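CAS6A (Thermus thermophilus, PDB 4C97) probably cleaves CRISPR RNA precursors as a Cas6-family endoribonuclease in antiviral defence. Local coordinates at residues Leu12-Glu17 / Ala59-Ser64; Leu23-Phe28 / Val86-Pro91; Arg112-Pro117 / Ala212-Ala217; Leu122-Ala127 / Val200-Pro205. The protein carries 1 engineered substitution. All blocks are in the same frame, centred on the assembly; numbering follows the deposited sequence. Where two conformers were deposited one is given.

Interaction 1: Leu12-Glu17 / Ala59-Ser64; sequences LVLEGE and AWARVS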
# COMPACT_ATOMS: atom_id res chain seq x y z
N LEU A 12 -11.85 4.02 -6.83
CA LEU A 12 -12.79 4.08 -7.96
C LEU A 12 -13.76 2.93 -7.82
O LEU A 12 -13.38 1.75 -7.97
CB LEU A 12 -12.06 3.95 -9.30
CG LEU A 12 -11.26 5.14 -9.82
CD1 LEU A 12 -10.34 5.73 -8.76
CD2 LEU A 12 -10.45 4.73 -11.05
N VAL A 13 -15.02 3.28 -7.54
CA VAL A 13 -16.10 2.32 -7.43
C VAL A 13 -16.55 2.01 -8.85
O VAL A 13 -16.88 2.92 -9.61
CB VAL A 13 -17.26 2.85 -6.59
CG1 VAL A 13 -18.41 1.85 -6.54
CG2 VAL A 13 -16.79 3.18 -5.19
N LEU A 14 -16.55 0.73 -9.22
CA LEU A 14 -16.68 0.35 -10.62
C LEU A 14 -17.96 -0.40 -10.89
O LEU A 14 -18.34 -1.28 -10.13
CB LEU A 14 -15.49 -0.53 -11.02
CG LEU A 14 -14.10 0.09 -10.83
CD1 LEU A 14 -13.03 -0.98 -11.05
CD2 LEU A 14 -13.88 1.31 -11.71
N GLU A 15 -18.61 -0.08 -12.01
CA GLU A 15 -19.70 -0.91 -12.48
C GLU A 15 -19.30 -1.53 -13.81
O GLU A 15 -18.77 -0.86 -14.70
CB GLU A 15 -21.03 -0.15 -12.56
CG GLU A 15 -20.91 1.31 -12.90
CD GLU A 15 -22.26 2.00 -13.06
OE1 GLU A 15 -23.29 1.30 -13.07
OE2 GLU A 15 -22.29 3.24 -13.19
N GLY A 16 -19.58 -2.82 -13.94
CA GLY A 16 -19.15 -3.60 -15.08
C GLY A 16 -18.88 -5.02 -14.65
O GLY A 16 -18.90 -5.33 -13.46
N GLU A 17 -18.64 -5.88 -15.62
CA GLU A 17 -18.41 -7.29 -15.37
C GLU A 17 -16.93 -7.55 -15.05
O GLU A 17 -16.04 -6.98 -15.68
CB GLU A 17 -18.84 -8.11 -16.60
CG GLU A 17 -19.71 -9.31 -16.30
CD GLU A 17 -20.25 -9.96 -17.55
OE1 GLU A 17 -20.62 -9.23 -18.50
OE2 GLU A 17 -20.28 -11.21 -17.60
N ALA A 59 -16.85 -4.38 -7.68
CA ALA A 59 -15.41 -4.27 -7.83
C ALA A 59 -14.97 -2.84 -7.64
O ALA A 59 -15.75 -1.89 -7.80
CB ALA A 59 -14.98 -4.77 -9.21
N TRP A 60 -13.71 -2.67 -7.26
CA TRP A 60 -13.16 -1.34 -7.16
C TRP A 60 -11.68 -1.35 -7.49
O TRP A 60 -11.01 -2.39 -7.45
CB TRP A 60 -13.39 -0.77 -5.76
CG TRP A 60 -12.92 -1.69 -4.65
CD1 TRP A 60 -13.68 -2.60 -3.99
CD2 TRP A 60 -11.61 -1.76 -4.08
NE1 TRP A 60 -12.92 -3.26 -3.04
CE2 TRP A 60 -11.64 -2.76 -3.08
CE3 TRP A 60 -10.40 -1.09 -4.31
CZ2 TRP A 60 -10.52 -3.09 -2.33
CZ3 TRP A 60 -9.29 -1.44 -3.58
CH2 TRP A 60 -9.36 -2.43 -2.60
N ALA A 61 -11.18 -0.16 -7.79
CA ALA A 61 -9.75 0.03 -7.95
C ALA A 61 -9.32 1.14 -7.04
O ALA A 61 -10.16 1.90 -6.55
CB ALA A 61 -9.41 0.36 -9.37
N ARG A 62 -8.02 1.25 -6.79
CA ARG A 62 -7.53 2.30 -5.92
C ARG A 62 -6.17 2.83 -6.37
O ARG A 62 -5.31 2.08 -6.86
CB ARG A 62 -7.52 1.87 -4.44
CG ARG A 62 -6.21 1.44 -3.90
CD ARG A 62 -6.36 0.76 -2.54
NE ARG A 62 -6.32 1.62 -1.36
CZ ARG A 62 -5.33 1.65 -0.46
NH1 ARG A 62 -4.22 0.93 -0.64
NH2 ARG A 62 -5.43 2.41 0.62
N VAL A 63 -6.03 4.14 -6.22
CA VAL A 63 -4.83 4.84 -6.61
C VAL A 63 -4.29 5.56 -5.38
O VAL A 63 -4.98 6.42 -4.83
CB VAL A 63 -5.12 5.86 -7.71
CG1 VAL A 63 -3.87 6.64 -8.10
CG2 VAL A 63 -5.71 5.17 -8.91
N SER A 64 -3.08 5.18 -4.96
CA SER A 64 -2.39 5.85 -3.87
C SER A 64 -1.38 6.80 -4.42
O SER A 64 -0.57 6.43 -5.27
CB SER A 64 -1.59 4.89 -2.98
OG SER A 64 -2.40 3.94 -2.37
O HOH W 1 -18.53 -4.07 -10.13
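Antiparallel pairing of two adjacent strands in the first of the two five-stranded sheets of this Cas6 protein joins Leu12 and Leu14 to Ala61 and Ala59. Leu12 and Ala61 form a hydrogen-bonded pair: Leu12 N donates a hydrogen bond to Ala61 O at 2.7 Å, and Ala61 N returns a bond of 2.9 Å to Leu12 O. The same Leu12 O also receives a CA-H...O contact from Trp60 CA at 3.2 Å, one step along in the non-hydrogen-bonded pair Val13-Trp60. Beyond it Leu14 N donates to Ala59 O, and a water donates to Leu14 O at 2.8 Å while accepting from Ala59 N, joining the two backbones beside this bond. Leu12, Leu14, Ala59 and Ala61 share one face of the sheet. There Leu14 has CG anti to its carbonyl carbon (chi1 -58°); its CD1 lies over the neighbouring strand, 3.8 Å from Ala61 N and 4.2 Å from Ala61 CB. Trp60 belongs to the other face; its CB lies 3.4 Å from Leu12 O, but the indole leads away, to stack with Trp104 and meet His102 edge-to-face. Strand 6-15 is held on its far side by strand 91-109, to which Val13 and Glu15 bond, while helix 22-36 covers the leucine and alanine face, placing Leu25 on Ala61 and Phe29 on Val63.

Interaction 2: Leu23-Phe28 / Val86-Pro91; sequences LGLRGF and VRLGPP. With SO4 (sulfate ion), chain C.
Helix 22-36 and the turn that follows strand 85-87 come together at Gly24 and Leu88, whose CA atoms lie 4.3 Å apart. Gly24 CA sits 3.7 Å from Gly89 N; with no side chain on Gly24, the helix backbone comes directly against the turn. Gly89 has a positive phi of 94°, in a turn closed by the bond from Leu88 N to Pro90 O. The side chains meet beside this backbone contact. Phe28, with CG anti to its backbone N (chi1 170°), extends toward the strand and touches two aliphatic groups at different parts of its ring. Leu88 CD2 lies 3.6 Å from Phe28 CG, whereas Val86 CG1 lies 3.6 Å from Phe28 CE1, farther out on the ring. The same Leu88 methyl also meets Leu25 CD1 at 4.0 Å, so it serves both helix side chains. Polar joining is left to one water, which donates to Gly24 O at 2.7 Å and, weakly, to Arg87 O. Arg26 leaves the helix on the side away from the turn; its NH1 and NH2 bond sulfate O1 and O3, and Ser232 is a further hydrogen-bond partner of NH1. The interface is therefore mainly apolar, its close fit made by glycine backbone, while the Arg26 guanidinium lies elsewhere, with Lys230, at a sulfate that probably comes from the crystallisation liquor.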
# COMPACT_ATOMS: atom_id res chain seq x y z
N LEU A 23 -2.22 -5.20 -14.97
CA LEU A 23 -1.60 -4.47 -16.07
C LEU A 23 -2.54 -3.43 -16.70
O LEU A 23 -2.11 -2.33 -17.04
CB LEU A 23 -1.02 -5.42 -17.10
CG LEU A 23 0.21 -6.07 -16.45
CD1 LEU A 23 0.37 -7.47 -16.91
CD2 LEU A 23 1.46 -5.25 -16.72
N GLY A 24 -3.83 -3.75 -16.83
CA GLY A 24 -4.76 -2.76 -17.35
C GLY A 24 -4.89 -1.55 -16.42
O GLY A 24 -4.92 -0.38 -16.87
N LEU A 25 -4.97 -1.82 -15.12
CA LEU A 25 -5.00 -0.74 -14.12
C LEU A 25 -3.74 0.12 -14.20
O LEU A 25 -3.82 1.36 -14.28
CB LEU A 25 -5.18 -1.32 -12.71
CG LEU A 25 -5.23 -0.28 -11.59
CD1 LEU A 25 -6.32 0.76 -11.81
CD2 LEU A 25 -5.45 -0.98 -10.24
N ARG A 26 -2.56 -0.52 -14.18
CA ARG A 26 -1.35 0.27 -14.26
C ARG A 26 -1.26 1.04 -15.58
O ARG A 26 -0.81 2.19 -15.59
CB ARG A 26 -0.09 -0.58 -14.05
CG ARG A 26 1.13 0.29 -13.76
CD ARG A 26 2.32 -0.54 -13.40
NE ARG A 26 2.86 -1.27 -14.54
CZ ARG A 26 3.87 -2.12 -14.45
NH1 ARG A 26 4.45 -2.33 -13.27
NH2 ARG A 26 4.31 -2.75 -15.51
N GLY A 27 -1.66 0.42 -16.68
CA GLY A 27 -1.62 1.09 -17.98
C GLY A 27 -2.49 2.32 -18.02
O GLY A 27 -2.13 3.39 -18.57
N PHE A 28 -3.66 2.18 -17.41
CA PHE A 28 -4.57 3.33 -17.27
C PHE A 28 -3.93 4.47 -16.46
O PHE A 28 -3.90 5.65 -16.90
CB PHE A 28 -5.83 2.83 -16.59
CG PHE A 28 -6.75 3.93 -16.16
CD1 PHE A 28 -7.53 4.59 -17.08
CD2 PHE A 28 -6.84 4.28 -14.83
CE1 PHE A 28 -8.38 5.60 -16.68
CE2 PHE A 28 -7.68 5.28 -14.43
CZ PHE A 28 -8.45 5.93 -15.36
N VAL A 86 -13.84 3.43 -18.51
CA VAL A 86 -12.39 3.27 -18.56
C VAL A 86 -12.08 1.80 -18.72
O VAL A 86 -12.82 0.94 -18.23
CB VAL A 86 -11.71 3.76 -17.26
CG1 VAL A 86 -11.89 5.25 -17.10
CG2 VAL A 86 -12.27 3.03 -16.05
N ARG A 87 -10.98 1.49 -19.38
CA ARG A 87 -10.52 0.12 -19.48
C ARG A 87 -9.46 -0.15 -18.43
O ARG A 87 -8.43 0.52 -18.40
CB ARG A 87 -9.95 -0.16 -20.87
CG ARG A 87 -10.95 0.10 -22.00
CD ARG A 87 -10.47 -0.46 -23.32
NE ARG A 87 -10.52 -1.92 -23.36
CZ ARG A 87 -11.62 -2.63 -23.60
NH1 ARG A 87 -12.77 -2.01 -23.82
NH2 ARG A 87 -11.57 -3.95 -23.62
N LEU A 88 -9.74 -1.13 -17.58
CA LEU A 88 -8.80 -1.56 -16.55
C LEU A 88 -8.60 -3.04 -16.75
O LEU A 88 -8.72 -3.84 -15.82
CB LEU A 88 -9.38 -1.30 -15.16
CG LEU A 88 -9.84 0.13 -14.90
CD1 LEU A 88 -10.51 0.24 -13.54
CD2 LEU A 88 -8.68 1.09 -15.00
N GLY A 89 -8.30 -3.41 -17.99
CA GLY A 89 -8.48 -4.76 -18.46
C GLY A 89 -9.86 -4.75 -19.09
O GLY A 89 -10.05 -4.16 -20.16
N PRO A 90 -10.84 -5.34 -18.41
CA PRO A 90 -12.21 -5.13 -18.90
C PRO A 90 -12.61 -3.65 -18.81
O PRO A 90 -11.99 -2.90 -18.04
CB PRO A 90 -13.07 -5.94 -17.93
CG PRO A 90 -12.14 -6.91 -17.28
CD PRO A 90 -10.81 -6.24 -17.24
N PRO A 91 -13.65 -3.26 -19.54
CA PRO A 91 -14.20 -1.90 -19.41
C PRO A 91 -15.09 -1.78 -18.18
O PRO A 91 -15.85 -2.70 -17.87
CB PRO A 91 -15.03 -1.75 -20.67
CG PRO A 91 -15.46 -3.16 -21.00
CD PRO A 91 -14.32 -4.03 -20.60
S SO4 C . 7.46 -4.21 -14.01
O1 SO4 C . 6.46 -4.63 -13.05
O2 SO4 C . 8.55 -5.17 -13.92
O3 SO4 C . 6.86 -4.19 -15.33
O4 SO4 C . 7.93 -2.87 -13.72
O HOH W 2 -5.30 -0.02 -19.47

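Interaction 3: Arg112-Pro117 / Ala212-Ala217; sequences RLFQGP and ALWLSA
Phe114 meets Trp214 and Ala217 of helix 209-225 with two different parts of its ring. The edge, at CE1 and CZ, is directed at the indole face in a T-shaped pair: the planes stand at 81°, and the ring centroid is 4.8 Å from that of the six-membered ring of Trp214. CE1 stands over the indole, 3.7 Å from Trp214 CD2. Over one face of the phenyl ring lies Ala217 CB, a CH-pi contact 3.8 Å from the centroid, while Leu213 CD2 comes to the ring's edge. The other methyl of Leu213 turns to the backbone, with CD1 3.4 Å from Phe114 O and also near Gly116 CA. Around these side chains lie backbone and water-mediated contacts. Ala217 CA approaches Leu113 O at 3.2 Å in a CA-H...O contact, and a water fastens the loop to the helix: it donates to Leu113 O and to Ser216 OG and accepts from Gly116 N at 2.8 Å. Ser216 holds OG between its backbone N and carbonyl carbon (chi1 72°), and the hydroxyl donates to Leu213 O at 2.6 Å, which fixes its rotation. On the loop side, Gln115 NE2 and N both donate to Arg112 O, from opposite faces of the carbonyl plane. The contact thus joins the loop between helix 110-113 and strand 121-127 to the helix that follows strand 199-203. Farther out, Trp214 also packs on Leu152 and Leu155 of helix 144-158 and on Val167 and Leu171 of helix 165-174. Leu113, in the short, weakly bonded helix 110-113, packs on Leu155 and on Phe221 of helix 209-225.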
# COMPACT_ATOMS: atom_id res chain seq x y z
N ARG A 112 0.56 13.17 10.44
CA ARG A 112 -0.47 12.35 11.05
C ARG A 112 -0.08 10.87 11.07
O ARG A 112 -0.63 10.12 11.87
CB ARG A 112 -1.83 12.55 10.38
CG ARG A 112 -2.49 13.84 10.85
CD ARG A 112 -3.75 14.17 10.08
NE ARG A 112 -4.38 15.30 10.75
CZ ARG A 112 -5.19 15.20 11.79
NH1 ARG A 112 -5.53 14.01 12.26
NH2 ARG A 112 -5.66 16.31 12.36
N LEU A 113 0.88 10.48 10.25
CA LEU A 113 1.29 9.08 10.29
C LEU A 113 1.98 8.82 11.61
O LEU A 113 2.06 7.66 12.03
CB LEU A 113 2.24 8.74 9.16
CG LEU A 113 1.67 8.85 7.76
CD1 LEU A 113 2.78 8.60 6.77
CD2 LEU A 113 0.49 7.90 7.52
N PHE A 114 2.45 9.88 12.26
CA PHE A 114 3.21 9.74 13.49
C PHE A 114 2.35 10.06 14.72
O PHE A 114 2.89 10.35 15.77
CB PHE A 114 4.43 10.66 13.44
CG PHE A 114 5.52 10.17 12.54
CD1 PHE A 114 6.51 9.31 13.01
CD2 PHE A 114 5.56 10.54 11.21
CE1 PHE A 114 7.51 8.87 12.16
CE2 PHE A 114 6.56 10.09 10.37
CZ PHE A 114 7.53 9.25 10.86
N GLN A 115 1.03 10.01 14.58
CA GLN A 115 0.14 10.37 15.68
C GLN A 115 0.16 9.38 16.85
O GLN A 115 -0.12 9.75 17.99
CB GLN A 115 -1.29 10.56 15.19
CG GLN A 115 -1.96 9.30 14.74
CD GLN A 115 -3.32 9.58 14.16
OE1 GLN A 115 -4.31 9.60 14.87
NE2 GLN A 115 -3.36 9.83 12.84
N GLY A 116 0.48 8.13 16.55
CA GLY A 116 0.56 7.10 17.58
C GLY A 116 -0.84 6.68 17.96
O GLY A 116 -1.77 6.85 17.18
N PRO A 117 -1.00 6.12 19.16
CA PRO A 117 0.03 5.99 20.19
C PRO A 117 1.16 5.04 19.82
O PRO A 117 0.98 4.14 18.99
CB PRO A 117 -0.74 5.42 21.38
CG PRO A 117 -1.88 4.73 20.80
CD PRO A 117 -2.28 5.53 19.60
N ALA A 212 8.84 2.80 19.06
CA ALA A 212 7.45 2.35 19.02
C ALA A 212 6.59 3.32 18.19
O ALA A 212 5.66 2.91 17.47
CB ALA A 212 6.91 2.21 20.46
N LEU A 213 6.90 4.61 18.28
CA LEU A 213 6.23 5.57 17.41
C LEU A 213 6.51 5.33 15.92
O LEU A 213 5.58 5.32 15.09
CB LEU A 213 6.60 7.00 17.78
CG LEU A 213 5.67 8.01 17.13
CD1 LEU A 213 4.26 7.90 17.70
CD2 LEU A 213 6.24 9.42 17.30
N TRP A 214 7.78 5.16 15.57
CA TRP A 214 8.13 4.83 14.20
C TRP A 214 7.44 3.54 13.74
O TRP A 214 6.93 3.46 12.63
CB TRP A 214 9.65 4.72 14.06
CG TRP A 214 10.29 6.04 13.75
CD1 TRP A 214 10.78 6.95 14.65
CD2 TRP A 214 10.46 6.63 12.45
NE1 TRP A 214 11.26 8.06 13.99
CE2 TRP A 214 11.07 7.89 12.64
CE3 TRP A 214 10.16 6.20 11.15
CZ2 TRP A 214 11.39 8.72 11.58
CZ3 TRP A 214 10.48 7.03 10.10
CH2 TRP A 214 11.09 8.27 10.32
N LEU A 215 7.43 2.51 14.59
CA LEU A 215 6.72 1.28 14.22
C LEU A 215 5.25 1.58 13.87
O LEU A 215 4.72 1.15 12.82
CB LEU A 215 6.83 0.22 15.32
CG LEU A 215 6.16 -1.12 15.01
CD1 LEU A 215 6.81 -1.85 13.81
CD2 LEU A 215 6.19 -2.01 16.24
N SER A 216 4.61 2.38 14.72
CA SER A 216 3.21 2.73 14.46
C SER A 216 3.04 3.51 13.16
O SER A 216 2.05 3.33 12.42
CB SER A 216 2.59 3.47 15.65
OG SER A 216 3.08 4.79 15.79
N ALA A 217 4.01 4.37 12.88
CA ALA A 217 3.98 5.17 11.65
C ALA A 217 4.15 4.31 10.39
O ALA A 217 3.48 4.56 9.37
CB ALA A 217 5.06 6.25 11.70
O HOH W 3 1.45 6.55 14.42

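Interaction 4: Leu122-Ala127 / Val200-Pro205; sequences LALRFA and VVYHLP. With SO4 (sulfate ion), chain D.
Leu122 and Tyr202 open the backbone ladder, bonding N to O in both directions at 2.8 Å; Leu124 and Val200 make the second reciprocal pair. In that second pair the donors lie nearly along the C=O axis, with a C=O...N angle of 166° at Val200 O, whereas in the first they are tilted out of the carbonyl planes. Between the two, Ala123 and Val201 form a non-hydrogen-bonded pair, where CA-H...O contacts run from Val201 CA to Leu122 O and from Ala123 CA to Val200 O, each 3.5 Å long. This ladder joins central strands of the second five-stranded antiparallel sheet, with strand 176-186 beyond 199-203 and strand 238-241 beyond 121-127. Apolar contacts fall on both faces of the sheet. Ala123 CB meets Val201 CG2 at 3.9 Å on one; on the other, Leu124 crosses Tyr202 at about a right angle, its CD1 4.0 Å from Tyr202 CE2. Phe126 has CG anti to its carbonyl carbon (chi1 -62°); its CE2 lies 3.8 Å from Val200 CG2. Val147 of helix 144-158 covers this aromatic and leucine face. Apart from these apolar pairs, Phe126 and Tyr202 meet tip to tip in a van der Waals approach, Phe126 CZ lying 3.7 Å from Tyr202 OH. Among polar side-chain contacts, Tyr202 OH is hydrogen-bonded to Pro142 O, which gives the buried hydroxyl a partner. In one of its two conformers, Arg125 NH2 donates to O1 of a sulfate, probably from the crystallisation liquor, at 3.0 Å, and both terminal nitrogens make weak bonds to O2; Trp104 and Arg237 also bind this ion.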
# COMPACT_ATOMS: atom_id res chain seq x y z
N LEU A 122 2.61 -4.37 16.11
CA LEU A 122 2.00 -3.91 14.87
C LEU A 122 1.37 -5.09 14.16
O LEU A 122 2.06 -6.04 13.75
CB LEU A 122 3.02 -3.21 13.97
CG LEU A 122 2.49 -2.81 12.57
CD1 LEU A 122 1.38 -1.78 12.68
CD2 LEU A 122 3.61 -2.35 11.69
N ALA A 123 0.04 -5.07 14.06
CA ALA A 123 -0.69 -6.11 13.35
C ALA A 123 -0.96 -5.62 11.95
O ALA A 123 -1.62 -4.60 11.78
CB ALA A 123 -1.99 -6.42 14.05
N LEU A 124 -0.44 -6.33 10.96
CA LEU A 124 -0.70 -6.01 9.57
C LEU A 124 -1.52 -7.08 8.92
O LEU A 124 -1.31 -8.28 9.14
CB LEU A 124 0.60 -5.85 8.78
CG LEU A 124 1.45 -4.64 9.10
CD1 LEU A 124 2.71 -4.68 8.26
CD2 LEU A 124 0.66 -3.35 8.83
N ARG A 125 -2.47 -6.63 8.12
CA ARG A 125 -3.21 -7.52 7.24
C ARG A 125 -2.73 -7.30 5.82
O ARG A 125 -2.72 -6.18 5.29
CB ARG A 125 -4.72 -7.32 7.31
CG ARG A 125 -5.46 -8.34 6.44
CD ARG A 125 -6.94 -8.44 6.71
NE ARG A 125 -7.69 -7.43 5.97
CZ ARG A 125 -8.07 -7.54 4.70
NH1 ARG A 125 -7.78 -8.62 3.99
NH2 ARG A 125 -8.75 -6.56 4.13
N PHE A 126 -2.31 -8.40 5.22
CA PHE A 126 -1.85 -8.43 3.84
C PHE A 126 -3.03 -8.90 3.02
O PHE A 126 -3.45 -10.06 3.09
CB PHE A 126 -0.65 -9.38 3.71
CG PHE A 126 0.54 -8.94 4.54
CD1 PHE A 126 1.46 -8.05 4.03
CD2 PHE A 126 0.70 -9.38 5.85
CE1 PHE A 126 2.53 -7.64 4.78
CE2 PHE A 126 1.76 -8.97 6.59
CZ PHE A 126 2.68 -8.09 6.08
N ALA A 127 -3.58 -7.95 2.27
CA ALA A 127 -4.88 -8.10 1.61
C ALA A 127 -4.75 -8.50 0.15
O ALA A 127 -5.74 -8.86 -0.49
CB ALA A 127 -5.69 -6.80 1.72
N VAL A 200 -0.17 -10.83 10.09
CA VAL A 200 1.03 -11.04 10.91
C VAL A 200 1.05 -9.98 12.01
O VAL A 200 0.79 -8.82 11.75
CB VAL A 200 2.31 -10.94 10.06
CG1 VAL A 200 3.52 -11.25 10.94
CG2 VAL A 200 2.27 -11.91 8.87
N VAL A 201 1.36 -10.41 13.24
CA VAL A 201 1.58 -9.44 14.32
C VAL A 201 3.08 -9.40 14.64
O VAL A 201 3.67 -10.38 15.07
CB VAL A 201 0.76 -9.78 15.56
CG1 VAL A 201 0.95 -8.69 16.61
CG2 VAL A 201 -0.72 -9.93 15.20
N TYR A 202 3.65 -8.22 14.42
CA TYR A 202 5.05 -7.90 14.70
C TYR A 202 5.16 -7.31 16.08
O TYR A 202 4.24 -6.64 16.57
CB TYR A 202 5.59 -6.91 13.66
CG TYR A 202 5.49 -7.49 12.27
CD1 TYR A 202 6.47 -8.35 11.79
CD2 TYR A 202 4.39 -7.23 11.47
CE1 TYR A 202 6.36 -8.92 10.54
CE2 TYR A 202 4.27 -7.79 10.21
CZ TYR A 202 5.26 -8.64 9.75
OH TYR A 202 5.16 -9.24 8.53
N HIS A 203 6.30 -7.56 16.72
CA HIS A 203 6.51 -7.08 18.07
C HIS A 203 7.96 -6.69 18.22
O HIS A 203 8.85 -7.48 17.86
CB HIS A 203 6.17 -8.17 19.06
CG HIS A 203 6.55 -7.83 20.45
ND1 HIS A 203 5.88 -6.87 21.19
CD2 HIS A 203 7.54 -8.29 21.25
CE1 HIS A 203 6.44 -6.77 22.38
NE2 HIS A 203 7.45 -7.62 22.44
N LEU A 204 8.20 -5.49 18.74
CA LEU A 204 9.54 -4.99 18.97
C LEU A 204 9.86 -4.97 20.46
O LEU A 204 9.38 -4.10 21.21
CB LEU A 204 9.68 -3.57 18.40
CG LEU A 204 11.04 -2.89 18.60
CD1 LEU A 204 12.18 -3.79 18.18
CD2 LEU A 204 11.10 -1.57 17.85
N PRO A 205 10.65 -5.95 20.92
CA PRO A 205 10.99 -6.02 22.34
C PRO A 205 11.73 -4.78 22.78
O PRO A 205 12.61 -4.29 22.05
CB PRO A 205 11.91 -7.24 22.43
CG PRO A 205 11.60 -8.04 21.23
CD PRO A 205 11.24 -7.07 20.16
S SO4 D . -10.39 -6.88 0.76
O1 SO4 D . -9.82 -5.72 1.42
O2 SO4 D . -9.77 -8.07 1.34
O3 SO4 D . -11.83 -6.92 0.99
O4 SO4 D . -10.15 -6.91 -0.68

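The four contacts fall into two groups on opposite sides of the chain's centre. Interactions 1 and 2, with centres 10 Å apart, share the first sheet and touch directly, Leu14 CD1 lying 3.7 Å from Leu88 CD1; their segments alternate along the chain, which interlocks strand 6-15 and helix 22-36 with later elements. Interactions 3 and 4 have centres 14 Å apart and touch, Leu215 O lying 3.8 Å from Leu122 CD2; interaction 4 is nested within the loop closed by interaction 3. The nearest atoms of interactions 1 and 4, which lie in different sheets, are about 7 Å apart. This two-part organisation is consistent with the paired ferredoxin-like domains of Cas6 proteins, with strand 91-109 leading from one to the other.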